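Local atomic coordinates of exopolyphosphatase (Cytophaga hutchinsonii, PDB entry 3MDQ), a protein that probably hydrolyses inorganic polyphosphate from its chain ends, releasing orthophosphate, as an exopolyphosphatase built on the actin-like ATPase fold. Residues 120-123 with 124-128; 136-140 with 141-145; 170-173 with 174-178; 193-196 with 197-201; 297-300 with 301-305. One frame throughout, in Å; residues are numbered along the deposited sequence.

Interaction 1. Residues 120-123 with 124-128; sequences RGVQ and QAVPM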
loop_
_atom_site.group_PDB
_atom_site.type_symbol
_atom_site.label_atom_id
_atom_site.label_comp_id
_atom_site.label_asym_id
_atom_site.label_seq_id
_atom_site.Cartn_x
_atom_site.Cartn_y
_atom_site.Cartn_z
ATOM N N ARG A 120 4.957 -4.608 10.726
ATOM C CA ARG A 120 6.337 -5.058 10.961
ATOM C C ARG A 120 7.312 -4.303 10.059
ATOM O O ARG A 120 8.417 -3.978 10.499
ATOM C CB ARG A 120 6.471 -6.568 10.736
ATOM C CG ARG A 120 7.878 -7.086 10.859
ATOM C CD ARG A 120 8.370 -7.003 12.309
ATOM N NE ARG A 120 9.777 -7.383 12.468
ATOM C CZ ARG A 120 10.814 -6.570 12.325
ATOM N NH1 ARG A 120 10.673 -5.305 11.964
ATOM N NH2 ARG A 120 12.033 -7.060 12.521
ATOM N N GLY A 121 6.926 -4.023 8.821
ATOM C CA GLY A 121 7.770 -3.209 7.942
ATOM C C GLY A 121 7.906 -1.771 8.430
ATOM O O GLY A 121 9.020 -1.213 8.474
ATOM N N VAL A 122 6.792 -1.192 8.856
ATOM C CA VAL A 122 6.798 0.175 9.405
ATOM C C VAL A 122 7.709 0.272 10.619
ATOM O O VAL A 122 8.493 1.246 10.742
ATOM C CB VAL A 122 5.362 0.630 9.724
ATOM C CG1 VAL A 122 5.339 1.972 10.517
ATOM C CG2 VAL A 122 4.542 0.753 8.434
ATOM N N GLN A 123 7.644 -0.727 11.497
ATOM C CA GLN A 123 8.489 -0.767 12.701
ATOM C C GLN A 123 9.976 -0.736 12.308
ATOM O O GLN A 123 10.803 -0.136 13.016
ATOM C CB GLN A 123 8.215 -2.010 13.549
ATOM C CG GLN A 123 6.947 -1.935 14.308
ATOM C CD GLN A 123 6.579 -3.241 14.997
ATOM O OE1 GLN A 123 6.806 -4.319 14.447
ATOM N NE2 GLN A 123 5.936 -3.142 16.179
ATOM N N GLN A 124 10.348 -1.419 11.221
ATOM C CA GLN A 124 11.746 -1.407 10.764
ATOM C C GLN A 124 12.138 -0.054 10.132
ATOM O O GLN A 124 13.290 0.361 10.249
ATOM C CB GLN A 124 11.992 -2.528 9.751
ATOM C CG GLN A 124 13.434 -2.866 9.600
ATOM C CD GLN A 124 13.998 -3.563 10.856
ATOM O OE1 GLN A 124 13.265 -4.150 11.679
ATOM N NE2 GLN A 124 15.334 -3.516 10.989
ATOM N N ALA A 125 11.195 0.633 9.504
ATOM C CA ALA A 125 11.462 1.867 8.801
ATOM C C ALA A 125 11.434 3.112 9.672
ATOM O O ALA A 125 12.117 4.097 9.348
ATOM C CB ALA A 125 10.450 2.035 7.707
ATOM N N VAL A 126 10.599 3.118 10.703
ATOM C CA VAL A 126 10.303 4.301 11.509
ATOM C C VAL A 126 10.479 3.920 12.982
ATOM O O VAL A 126 9.742 3.067 13.499
ATOM C CB VAL A 126 8.869 4.751 11.341
ATOM C CG1 VAL A 126 8.597 6.036 12.184
ATOM C CG2 VAL A 126 8.527 4.998 9.834
ATOM N N PRO A 127 11.469 4.504 13.663
ATOM C CA PRO A 127 11.672 4.189 15.079
ATOM C C PRO A 127 10.698 4.946 15.959
ATOM O O PRO A 127 10.886 6.137 16.210
ATOM C CB PRO A 127 13.132 4.626 15.322
ATOM C CG PRO A 127 13.344 5.722 14.338
ATOM C CD PRO A 127 12.498 5.405 13.129
HETATM N N MSE A 128 9.620 4.283 16.350
HETATM C CA MSE A 128 8.484 4.920 17.002
HETATM C C MSE A 128 8.665 5.076 18.487
HETATM O O MSE A 128 7.872 5.781 19.142
HETATM C CB MSE A 128 7.206 4.106 16.734
HETATM C CG MSE A 128 6.754 4.188 15.285
HETATM SE SE MSE A 128 5.256 3.008 14.970
HETATM C CE MSE A 128 6.244 1.487 14.464
HETATM O O HOH W 1 9.658 1.294 15.609
#
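Arg120 reaches one helical turn forward and clasps the amide of Gln124 end-on. Arg120 NH1 donates to OE1 of Gln124 at 2.9 Å, in the amide plane and on a lone pair; NH2 of Arg120 donates to the same OE1 at 3.3 Å, from above that plane. The oxygen lies in the guanidinium plane for both bonds, although the two flat groups are turned 43° against each other. Both side chains start with CG opposite the backbone N and bend at chi2, 69° in Arg120, which lays them side by side. NE of Arg120 forms a salt bridge with Asp309, so a second residue also fixes the guanidinium.

The selenomethionine Met128 folds back at chi3 (-91°) and brings CE to 3.5 Å from CG of Gln123, whose extended chain it meets at about a right angle. CE of Met128 also lies 4.1 Å from CG1 of Val122. The amide of Gln123 is held by Asn149 O, bonded to NE2. Val126 N closes the last turn on Val122 O at 2.8 Å. Val122, Val126 and Met128 rest on Ile208 of strand 206-210. This is the C-terminal end of helix 111-125, packed against a central sheet of the actin-like fold.

Interaction 2. Residues 136-140 with 141-145; sequences MDIGG and GSVEF. With SO4 (sulfate ion), chain D.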
loop_
_atom_site.group_PDB
_atom_site.type_symbol
_atom_site.label_atom_id
_atom_site.label_comp_id
_atom_site.label_asym_id
_atom_site.label_seq_id
_atom_site.Cartn_x
_atom_site.Cartn_y
_atom_site.Cartn_z
HETATM N N MSE A 136 -1.224 3.796 8.358
HETATM C CA MSE A 136 -2.229 3.530 7.334
HETATM C C MSE A 136 -1.595 3.205 5.981
HETATM O O MSE A 136 -0.671 3.894 5.529
HETATM C CB MSE A 136 -3.226 4.686 7.233
HETATM C CG MSE A 136 -2.684 5.947 6.821
HETATM SE SE MSE A 136 -4.178 7.309 6.715
HETATM C CE MSE A 136 -5.222 6.750 5.354
ATOM N N ASP A 137 -2.043 2.110 5.374
ATOM C CA ASP A 137 -1.565 1.653 4.078
ATOM C C ASP A 137 -2.721 1.718 3.102
ATOM O O ASP A 137 -3.698 1.007 3.275
ATOM C CB ASP A 137 -1.003 0.242 4.157
ATOM C CG ASP A 137 -0.415 -0.211 2.827
ATOM O OD1 ASP A 137 -1.158 -0.261 1.817
ATOM O OD2 ASP A 137 0.810 -0.477 2.792
ATOM N N ILE A 138 -2.652 2.632 2.142
ATOM C CA ILE A 138 -3.688 2.772 1.112
ATOM C C ILE A 138 -3.272 2.079 -0.162
ATOM O O ILE A 138 -2.202 2.386 -0.738
ATOM C CB ILE A 138 -3.949 4.236 0.759
ATOM C CG1 ILE A 138 -4.426 4.989 1.996
ATOM C CG2 ILE A 138 -5.011 4.303 -0.339
ATOM C CD1 ILE A 138 -4.547 6.508 1.736
ATOM N N GLY A 139 -4.056 1.103 -0.563
ATOM C CA GLY A 139 -3.819 0.394 -1.806
ATOM C C GLY A 139 -5.000 0.564 -2.745
ATOM O O GLY A 139 -5.927 1.305 -2.441
ATOM N N GLY A 140 -4.988 -0.127 -3.890
ATOM C CA GLY A 140 -6.126 -0.108 -4.775
ATOM C C GLY A 140 -7.330 -0.863 -4.320
ATOM O O GLY A 140 -8.448 -0.556 -4.716
ATOM N N GLY A 141 -7.143 -1.884 -3.477
ATOM C CA GLY A 141 -8.224 -2.726 -3.045
ATOM C C GLY A 141 -8.625 -2.570 -1.604
ATOM O O GLY A 141 -9.810 -2.550 -1.291
ATOM N N SER A 142 -7.633 -2.444 -0.723
ATOM C CA SER A 142 -7.937 -2.254 0.702
ATOM C C SER A 142 -7.068 -1.191 1.351
ATOM O O SER A 142 -6.106 -0.721 0.770
ATOM C CB SER A 142 -7.771 -3.582 1.440
ATOM O OG SER A 142 -6.408 -3.958 1.506
ATOM N N VAL A 143 -7.510 -0.770 2.548
ATOM C CA VAL A 143 -6.755 0.124 3.385
ATOM C C VAL A 143 -6.634 -0.529 4.773
ATOM O O VAL A 143 -7.632 -0.945 5.382
ATOM C CB VAL A 143 -7.435 1.496 3.523
ATOM C CG1 VAL A 143 -6.618 2.436 4.438
ATOM C CG2 VAL A 143 -7.675 2.150 2.094
ATOM N N GLU A 144 -5.397 -0.661 5.234
ATOM C CA GLU A 144 -5.116 -1.232 6.555
ATOM C C GLU A 144 -4.733 -0.111 7.524
ATOM O O GLU A 144 -3.970 0.781 7.159
ATOM C CB GLU A 144 -3.981 -2.249 6.513
ATOM C CG GLU A 144 -4.325 -3.599 5.896
ATOM C CD GLU A 144 -4.590 -3.523 4.433
ATOM O OE1 GLU A 144 -3.696 -3.115 3.686
ATOM O OE2 GLU A 144 -5.724 -3.894 4.014
ATOM N N PHE A 145 -5.266 -0.201 8.729
ATOM C CA PHE A 145 -4.950 0.697 9.805
ATOM C C PHE A 145 -4.418 -0.106 10.968
ATOM O O PHE A 145 -4.989 -1.170 11.304
ATOM C CB PHE A 145 -6.178 1.438 10.266
ATOM C CG PHE A 145 -6.750 2.399 9.255
ATOM C CD1 PHE A 145 -6.244 3.663 9.130
ATOM C CD2 PHE A 145 -7.820 2.022 8.468
ATOM C CE1 PHE A 145 -6.772 4.539 8.202
ATOM C CE2 PHE A 145 -8.358 2.904 7.568
ATOM C CZ PHE A 145 -7.853 4.155 7.439
HETATM S S SO4 D . -3.640 -3.226 -2.367
HETATM O O1 SO4 D . -4.954 -2.784 -1.844
HETATM O O2 SO4 D . -3.266 -2.461 -3.599
HETATM O O3 SO4 D . -2.629 -3.005 -1.320
HETATM O O4 SO4 D . -3.875 -4.655 -2.504
#
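Gly139 N bonds Ser142 O at 3.1 Å and closes the tip of the β hairpin 133-138/143-148, whose glycine-rich turn cups a sulfate much as phosphate loops of the actin-like ATPase fold do. Three consecutive amides grip the anion. Gly140 N donates to sulfate O2 at 2.9 Å, while Gly141 N and Ser142 N both donate to sulfate O1, each at 2.9 Å, the latter nearly straight (170°). Gly139, lacking a side chain, lets its CA lie close to the sulfate. Thr13 OG1 adds another bond to the ion, consistent with a phosphate site between the two halves of the protein.

Behind the turn, OG of Ser142 donates to the syn lone pair of Glu144 OE2 at 2.6 Å, placed there by a chi1 of 70° that sets OG between backbone N and carbonyl carbon. An alanine here removes that hydroxyl and would probably leave Glu144 OE2 with Ser158 but without its bond from the turn, its carboxylate freer to rotate. Asp137, on the same sheet face, is held at OD2 by Ser211.

Farther back, the strands run antiparallel (177°), Asp137 N bonding Glu144 O at 2.9 Å and Glu144 N returning to Asp137 O. On the opposite face Val143 CG1 lies against Ile138 CG1, and CB of selenomethionine Met136 sits 3.7 Å from CE1 of Phe145, approaching the ring obliquely.

Interaction 3. Residues 170-173 with 174-178; sequences FHVH and DPMRE. With SO4 (sulfate ion), chain G.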
loop_
_atom_site.group_PDB
_atom_site.type_symbol
_atom_site.label_atom_id
_atom_site.label_comp_id
_atom_site.label_asym_id
_atom_site.label_seq_id
_atom_site.Cartn_x
_atom_site.Cartn_y
_atom_site.Cartn_z
ATOM N N PHE A 170 -18.329 4.599 -6.833
ATOM C CA PHE A 170 -18.862 5.945 -6.809
ATOM C C PHE A 170 -18.431 6.658 -8.102
ATOM O O PHE A 170 -17.388 6.329 -8.684
ATOM C CB PHE A 170 -18.346 6.713 -5.621
ATOM C CG PHE A 170 -18.689 6.104 -4.280
ATOM C CD1 PHE A 170 -20.014 6.030 -3.867
ATOM C CD2 PHE A 170 -17.735 5.627 -3.454
ATOM C CE1 PHE A 170 -20.342 5.481 -2.623
ATOM C CE2 PHE A 170 -18.080 5.032 -2.225
ATOM C CZ PHE A 170 -19.383 5.012 -1.813
ATOM N N HIS A 171 -19.254 7.583 -8.562
ATOM C CA HIS A 171 -18.879 8.461 -9.677
ATOM C C HIS A 171 -18.295 9.752 -9.116
ATOM O O HIS A 171 -19.031 10.681 -8.712
ATOM C CB HIS A 171 -20.063 8.764 -10.559
ATOM C CG HIS A 171 -19.731 9.668 -11.706
ATOM N ND1 HIS A 171 -20.694 10.335 -12.439
ATOM C CD2 HIS A 171 -18.537 10.045 -12.226
ATOM C CE1 HIS A 171 -20.105 11.058 -13.376
ATOM N NE2 HIS A 171 -18.797 10.905 -13.265
ATOM N N VAL A 172 -16.960 9.822 -9.090
ATOM C CA VAL A 172 -16.267 11.027 -8.673
ATOM C C VAL A 172 -15.979 11.804 -9.952
ATOM O O VAL A 172 -15.474 11.251 -10.918
ATOM C CB VAL A 172 -14.939 10.685 -7.995
ATOM C CG1 VAL A 172 -14.261 11.967 -7.538
ATOM C CG2 VAL A 172 -15.206 9.681 -6.804
ATOM N N HIS A 173 -16.328 13.081 -9.952
ATOM C CA HIS A 173 -16.162 13.904 -11.139
ATOM C C HIS A 173 -14.715 14.349 -11.334
ATOM O O HIS A 173 -13.889 14.292 -10.419
ATOM C CB HIS A 173 -17.105 15.094 -11.096
ATOM C CG HIS A 173 -18.542 14.690 -11.142
ATOM N ND1 HIS A 173 -19.237 14.301 -10.010
ATOM C CD2 HIS A 173 -19.402 14.572 -12.181
ATOM C CE1 HIS A 173 -20.470 13.964 -10.365
ATOM N NE2 HIS A 173 -20.608 14.149 -11.669
ATOM N N ASP A 174 -14.416 14.773 -12.555
ATOM C CA ASP A 174 -13.072 15.122 -13.000
ATOM C C ASP A 174 -13.091 16.547 -13.529
ATOM O O ASP A 174 -13.450 16.782 -14.723
ATOM C CB ASP A 174 -12.698 14.170 -14.128
ATOM C CG ASP A 174 -11.318 14.395 -14.661
ATOM O OD1 ASP A 174 -10.428 14.763 -13.888
ATOM O OD2 ASP A 174 -11.111 14.132 -15.867
ATOM N N PRO A 175 -12.750 17.528 -12.695
ATOM C CA PRO A 175 -12.234 17.457 -11.327
ATOM C C PRO A 175 -13.331 17.328 -10.273
ATOM O O PRO A 175 -14.528 17.442 -10.553
ATOM C CB PRO A 175 -11.496 18.775 -11.183
ATOM C CG PRO A 175 -12.343 19.690 -11.958
ATOM C CD PRO A 175 -12.743 18.904 -13.188
HETATM N N MSE A 176 -12.906 17.053 -9.051
HETATM C CA MSE A 176 -13.821 16.770 -7.951
HETATM C C MSE A 176 -14.708 17.970 -7.643
HETATM O O MSE A 176 -14.269 19.116 -7.700
HETATM C CB MSE A 176 -13.009 16.345 -6.719
HETATM C CG MSE A 176 -13.801 16.261 -5.450
HETATM SE SE MSE A 176 -12.827 15.509 -3.965
HETATM C CE MSE A 176 -12.469 13.733 -4.806
ATOM N N ARG A 177 -15.979 17.689 -7.378
ATOM C CA ARG A 177 -16.948 18.657 -7.022
ATOM C C ARG A 177 -17.273 18.637 -5.529
ATOM O O ARG A 177 -17.075 17.636 -4.860
ATOM C CB ARG A 177 -18.215 18.365 -7.808
ATOM C CG ARG A 177 -18.029 18.434 -9.297
ATOM C CD ARG A 177 -19.315 18.050 -10.010
ATOM N NE ARG A 177 -19.105 18.114 -11.442
ATOM C CZ ARG A 177 -20.053 17.886 -12.347
ATOM N NH1 ARG A 177 -21.281 17.603 -11.960
ATOM N NH2 ARG A 177 -19.753 17.939 -13.634
ATOM N N GLU A 178 -17.791 19.751 -5.025
ATOM C CA GLU A 178 -18.230 19.805 -3.639
ATOM C C GLU A 178 -19.157 18.633 -3.252
ATOM O O GLU A 178 -18.969 18.015 -2.182
ATOM C CB GLU A 178 -18.938 21.123 -3.389
ATOM C CG GLU A 178 -19.645 21.238 -2.027
ATOM C CD GLU A 178 -18.752 21.027 -0.829
ATOM O OE1 GLU A 178 -17.508 21.054 -0.965
ATOM O OE2 GLU A 178 -19.321 20.837 0.282
HETATM S S SO4 G . -17.041 13.581 -15.175
HETATM O O1 SO4 G . -18.504 13.614 -15.310
HETATM O O2 SO4 G . -16.777 12.299 -14.491
HETATM O O3 SO4 G . -16.569 14.755 -14.520
HETATM O O4 SO4 G . -16.409 13.538 -16.498
#
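Arg177 lays its guanidinium flat on the imidazole of His173, the centres 3.8 Å apart and the planes only 10° from parallel. CD2 of His173 stands over the middle of the guanidinium, 3.4 Å from CZ of Arg177, while NH1 of Arg177 is displaced toward the ring's rim near NE2. Farther down the same arm, CD of Arg177 makes a CH-pi contact over the same ring face, 3.9 Å from the ring centroid of His173. The arginine reaches this far because its chain is extended from CG to NE. NE2 of His171 lies over the opposite face of the His173 ring, also toward the rim.

The residues belong to the loop joining helices 163-169 and 178-191, with a cis peptide before Pro175 and Arg177 at the N-cap of the second helix. Asp180, three residues on, takes a bond from Arg177 N, as in one half of a capping box, and its other oxygen holds His173 ND1, which fixes the imidazole's rotation beneath the guanidinium.

NE2 of His171 donates to sulfate O2 at 2.7 Å, in the plane of its ring, and Asp174 N donates to sulfate O3 at 2.9 Å, almost straight at 172°. OD1 of Asp174 accepts from Arg256 N.

Interaction 4. Residues 193-196 with 197-201; sequences VPLE and KAINT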
loop_
_atom_site.group_PDB
_atom_site.type_symbol
_atom_site.label_atom_id
_atom_site.label_comp_id
_atom_site.label_asym_id
_atom_site.label_seq_id
_atom_site.Cartn_x
_atom_site.Cartn_y
_atom_site.Cartn_z
ATOM N N VAL A 193 -16.255 3.563 11.490
ATOM C CA VAL A 193 -16.621 3.556 12.895
ATOM C C VAL A 193 -15.677 2.749 13.786
ATOM O O VAL A 193 -15.291 3.228 14.825
ATOM C CB VAL A 193 -18.118 3.133 13.102
ATOM C CG1 VAL A 193 -18.435 3.025 14.598
ATOM C CG2 VAL A 193 -19.015 4.221 12.510
ATOM N N PRO A 194 -15.232 1.567 13.339
ATOM C CA PRO A 194 -14.332 0.791 14.210
ATOM C C PRO A 194 -12.989 1.513 14.384
ATOM O O PRO A 194 -12.355 1.397 15.416
ATOM C CB PRO A 194 -14.180 -0.522 13.459
ATOM C CG PRO A 194 -15.443 -0.624 12.645
ATOM C CD PRO A 194 -15.734 0.759 12.211
ATOM N N LEU A 195 -12.575 2.270 13.364
ATOM C CA LEU A 195 -11.361 3.059 13.486
ATOM C C LEU A 195 -11.530 4.200 14.483
ATOM O O LEU A 195 -10.663 4.427 15.342
ATOM C CB LEU A 195 -10.899 3.574 12.128
ATOM C CG LEU A 195 -9.729 4.541 12.174
ATOM C CD1 LEU A 195 -8.416 3.843 12.623
ATOM C CD2 LEU A 195 -9.512 5.154 10.799
ATOM N N GLU A 196 -12.670 4.885 14.433
ATOM C CA GLU A 196 -12.917 5.953 15.363
ATOM C C GLU A 196 -12.868 5.433 16.805
ATOM O O GLU A 196 -12.300 6.075 17.711
ATOM C CB GLU A 196 -14.299 6.558 15.141
ATOM C CG GLU A 196 -14.496 7.389 13.976
ATOM C CD GLU A 196 -15.905 7.995 14.095
ATOM O OE1 GLU A 196 -16.881 7.339 13.694
ATOM O OE2 GLU A 196 -16.038 9.067 14.724
ATOM N N LYS A 197 -13.489 4.281 17.022
ATOM C CA LYS A 197 -13.537 3.678 18.347
ATOM C C LYS A 197 -12.141 3.341 18.835
ATOM O O LYS A 197 -11.800 3.618 19.978
ATOM C CB LYS A 197 -14.465 2.460 18.339
ATOM C CG LYS A 197 -15.925 2.858 18.254
ATOM C CD LYS A 197 -16.823 1.628 18.285
ATOM C CE LYS A 197 -18.295 2.006 18.215
ATOM N NZ LYS A 197 -19.091 0.829 17.772
ATOM N N ALA A 198 -11.332 2.733 17.957
ATOM C CA ALA A 198 -9.951 2.399 18.320
ATOM C C ALA A 198 -9.086 3.606 18.632
ATOM O O ALA A 198 -8.252 3.570 19.536
ATOM C CB ALA A 198 -9.316 1.534 17.235
ATOM N N ILE A 199 -9.244 4.658 17.852
ATOM C CA ILE A 199 -8.527 5.897 18.111
ATOM C C ILE A 199 -8.922 6.467 19.471
ATOM O O ILE A 199 -8.068 6.887 20.275
ATOM C CB ILE A 199 -8.766 6.937 16.989
ATOM C CG1 ILE A 199 -8.054 6.496 15.716
ATOM C CG2 ILE A 199 -8.291 8.359 17.400
ATOM C CD1 ILE A 199 -8.399 7.327 14.435
ATOM N N ASN A 200 -10.207 6.391 19.797
ATOM C CA ASN A 200 -10.656 6.890 21.113
ATOM C C ASN A 200 -10.117 6.066 22.259
ATOM O O ASN A 200 -9.790 6.600 23.316
ATOM C CB ASN A 200 -12.183 6.894 21.150
ATOM C CG ASN A 200 -12.783 7.986 20.263
ATOM O OD1 ASN A 200 -12.086 8.901 19.821
ATOM N ND2 ASN A 200 -14.093 7.889 20.006
ATOM N N THR A 201 -10.022 4.770 22.053
ATOM C CA THR A 201 -9.493 3.839 23.049
ATOM C C THR A 201 -7.997 4.008 23.284
ATOM O O THR A 201 -7.548 4.148 24.432
ATOM C CB THR A 201 -9.796 2.395 22.655
ATOM O OG1 THR A 201 -11.213 2.244 22.643
ATOM C CG2 THR A 201 -9.217 1.389 23.656
#
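Leu195 carries CG opposite its backbone N (chi1 173°) and Ile199 carries CG1 beside its own (chi1 -71°), torsions that swing the two branched ends together across one helical turn. CD1 of Ile199 comes to 3.8 Å from CG of Leu195 and 3.9 Å from CD1 of Leu195, the side chains crossing at a slant. CG1 of Ile199 also lies over the backbone, 3.4 Å from Leu195 O, which accepts from Ile199 N at 2.9 Å.

On another flank, Lys197 begins with CG beside its backbone N and then runs out fully extended. CG of Lys197 passes 3.5 Å from Val193 O, and CE of Lys197 lies 3.8 Å from CG1 of Val193. Lys197 N bonds Val193 O, and the same spacing of four residues repeats from Ala198 to Pro194 and from Asn200 to Glu196. Pro194, without an amide hydrogen, fits because it stands in the first turn, where its nitrogen owes no such bond.

Leu195 and Ile199 both touch Leu134, Leu195 also meets Phe145, and Ala198 meets Ile147 and Trp155. The pattern is that of an amphipathic helix, 193-202, whose apolar side lies on the face of the six-stranded sheet in an actin-like domain.

Interaction 5. Residues 297-300 with 301-305; sequences YSLK and EGVLY. With GOL (glycerol), chain J.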
loop_
_atom_site.group_PDB
_atom_site.type_symbol
_atom_site.label_atom_id
_atom_site.label_comp_id
_atom_site.label_asym_id
_atom_site.label_seq_id
_atom_site.Cartn_x
_atom_site.Cartn_y
_atom_site.Cartn_z
ATOM N N TYR A 297 8.837 1.594 3.759
ATOM C CA TYR A 297 8.589 0.134 3.886
ATOM C C TYR A 297 7.115 -0.128 4.054
ATOM O O TYR A 297 6.398 0.630 4.722
ATOM C CB TYR A 297 9.303 -0.424 5.106
ATOM C CG TYR A 297 10.808 -0.525 5.025
ATOM C CD1 TYR A 297 11.539 0.028 3.968
ATOM C CD2 TYR A 297 11.505 -1.163 6.031
ATOM C CE1 TYR A 297 12.904 -0.091 3.921
ATOM C CE2 TYR A 297 12.862 -1.289 5.979
ATOM C CZ TYR A 297 13.556 -0.737 4.926
ATOM O OH TYR A 297 14.934 -0.866 4.907
ATOM N N SER A 298 6.644 -1.220 3.470
ATOM C CA SER A 298 5.258 -1.609 3.552
ATOM C C SER A 298 5.207 -3.161 3.567
ATOM O O SER A 298 6.058 -3.797 4.167
ATOM C CB SER A 298 4.435 -0.972 2.437
ATOM O OG SER A 298 4.870 -1.344 1.156
ATOM N N LEU A 299 4.187 -3.757 2.964
ATOM C CA LEU A 299 3.994 -5.193 3.094
ATOM C C LEU A 299 5.212 -6.045 2.751
ATOM O O LEU A 299 5.551 -6.951 3.506
ATOM C CB LEU A 299 2.792 -5.671 2.247
ATOM C CG LEU A 299 2.520 -7.169 2.234
ATOM C CD1 LEU A 299 2.155 -7.668 3.615
ATOM C CD2 LEU A 299 1.369 -7.439 1.229
ATOM N N LYS A 300 5.857 -5.779 1.619
ATOM C CA LYS A 300 6.942 -6.658 1.172
ATOM C C LYS A 300 8.103 -6.686 2.182
ATOM O O LYS A 300 8.675 -7.739 2.466
ATOM C CB LYS A 300 7.419 -6.280 -0.235
ATOM C CG LYS A 300 8.099 -4.940 -0.383
ATOM C CD LYS A 300 8.160 -4.416 -1.844
ATOM C CE LYS A 300 8.990 -3.068 -1.989
ATOM N NZ LYS A 300 8.355 -2.029 -1.191
ATOM N N GLU A 301 8.412 -5.520 2.743
ATOM C CA GLU A 301 9.413 -5.447 3.791
ATOM C C GLU A 301 8.946 -6.106 5.088
ATOM O O GLU A 301 9.721 -6.745 5.771
ATOM C CB GLU A 301 9.871 -4.029 4.077
ATOM C CG GLU A 301 10.713 -3.416 2.956
ATOM C CD GLU A 301 9.940 -2.802 1.824
ATOM O OE1 GLU A 301 8.698 -2.601 1.904
ATOM O OE2 GLU A 301 10.613 -2.488 0.780
ATOM N N GLY A 302 7.671 -5.960 5.424
ATOM C CA GLY A 302 7.167 -6.664 6.574
ATOM C C GLY A 302 7.245 -8.157 6.465
ATOM O O GLY A 302 7.519 -8.840 7.447
ATOM N N VAL A 303 6.982 -8.674 5.271
ATOM C CA VAL A 303 7.151 -10.108 4.997
ATOM C C VAL A 303 8.616 -10.530 5.204
ATOM O O VAL A 303 8.913 -11.523 5.895
ATOM C CB VAL A 303 6.623 -10.457 3.587
ATOM C CG1 VAL A 303 7.068 -11.852 3.154
ATOM C CG2 VAL A 303 5.098 -10.310 3.528
ATOM N N LEU A 304 9.540 -9.777 4.590
ATOM C CA LEU A 304 10.975 -10.039 4.728
ATOM C C LEU A 304 11.384 -10.071 6.182
ATOM O O LEU A 304 12.029 -11.029 6.622
ATOM C CB LEU A 304 11.773 -8.992 3.969
ATOM C CG LEU A 304 13.278 -8.983 4.205
ATOM C CD1 LEU A 304 13.954 -10.257 3.695
ATOM C CD2 LEU A 304 13.892 -7.715 3.586
ATOM N N TYR A 305 10.991 -9.045 6.942
ATOM C CA TYR A 305 11.503 -8.964 8.313
ATOM C C TYR A 305 10.829 -9.987 9.236
ATOM O O TYR A 305 11.448 -10.467 10.180
ATOM C CB TYR A 305 11.440 -7.540 8.845
ATOM C CG TYR A 305 12.581 -6.710 8.312
ATOM C CD1 TYR A 305 13.837 -6.805 8.890
ATOM C CD2 TYR A 305 12.441 -5.886 7.214
ATOM C CE1 TYR A 305 14.921 -6.079 8.398
ATOM C CE2 TYR A 305 13.563 -5.178 6.690
ATOM C CZ TYR A 305 14.769 -5.283 7.307
ATOM O OH TYR A 305 15.856 -4.568 6.815
HETATM C C1 GOL J . 14.606 -2.771 1.856
HETATM O O1 GOL J . 13.453 -2.554 1.010
HETATM C C2 GOL J . 14.934 -4.225 2.296
HETATM O O2 GOL J . 15.568 -5.042 1.292
HETATM C C3 GOL J . 16.021 -4.289 3.383
HETATM O O3 GOL J . 15.753 -3.547 4.541
#
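Tyr297 and Ser298 meet the first turn of helix 299-309, where Ser298 holds the N-cap position and Glu301, three residues on, folds back as in one half of a capping box.

Polar contacts centre on the Glu301 carboxylate. Ser298 N donates to OE1 of Glu301 at 2.9 Å, on the anti side and 31° out of the carboxylate plane. A salt bridge comes from Lys300, whose NZ meets OE2 of Glu301 on its syn lone pair at 3.0 Å and makes a weak bond to OE1 of Glu301 at 3.2 Å. Lys300 lies alongside Glu301 and bends at its last torsion (chi4 -61°), turning NZ onto both oxygens. Along the backbone, Gly302 N bonds Ser298 O and Val303 N bonds Leu299 O.

Among the apolar contacts, CG of Glu301 stands over one face of Tyr297, 3.8 Å from the ring centroid, with ring and carboxylate planes 9° apart. CE2 of Tyr297 lies 4.0 Å from CE2 of Tyr305. Replacing the tyrosine by a serine removes the ring, and the Glu301 chain, no longer covered at CG, would probably be freer to swing off Ser298 N.

A glycerol, also bonded to Thr21 and Thr30, lies beside both tyrosines. Its O1 makes a weak bond to OE2 of Glu301, and its O3 donates to the hydroxyl OH of Tyr297 at 2.8 Å.

All five contacts are local and follow one another in series; none encloses or crosses another, and none closes a long loop. Interaction 1 ends helix 111-125. The chain then enters the six-stranded sheet, where interaction 2 forms the hairpin tip near the centre of the chain. Interaction 3 lies in the outlying loop between helices 163-169 and 178-191, and the helix of interaction 4 packs on strands 133-138, 143-148 and 153-159, Leu195 meeting Phe145 of interaction 2. Interaction 5, after strand 291-295, returns to interaction 1 through Tyr297 on Ala125 and Tyr305 on Arg120 and Gln124. Its Ser298 also touches Asp137 of interaction 2, and its helix packs on strands 5-11 and 15-24 of the other sheet.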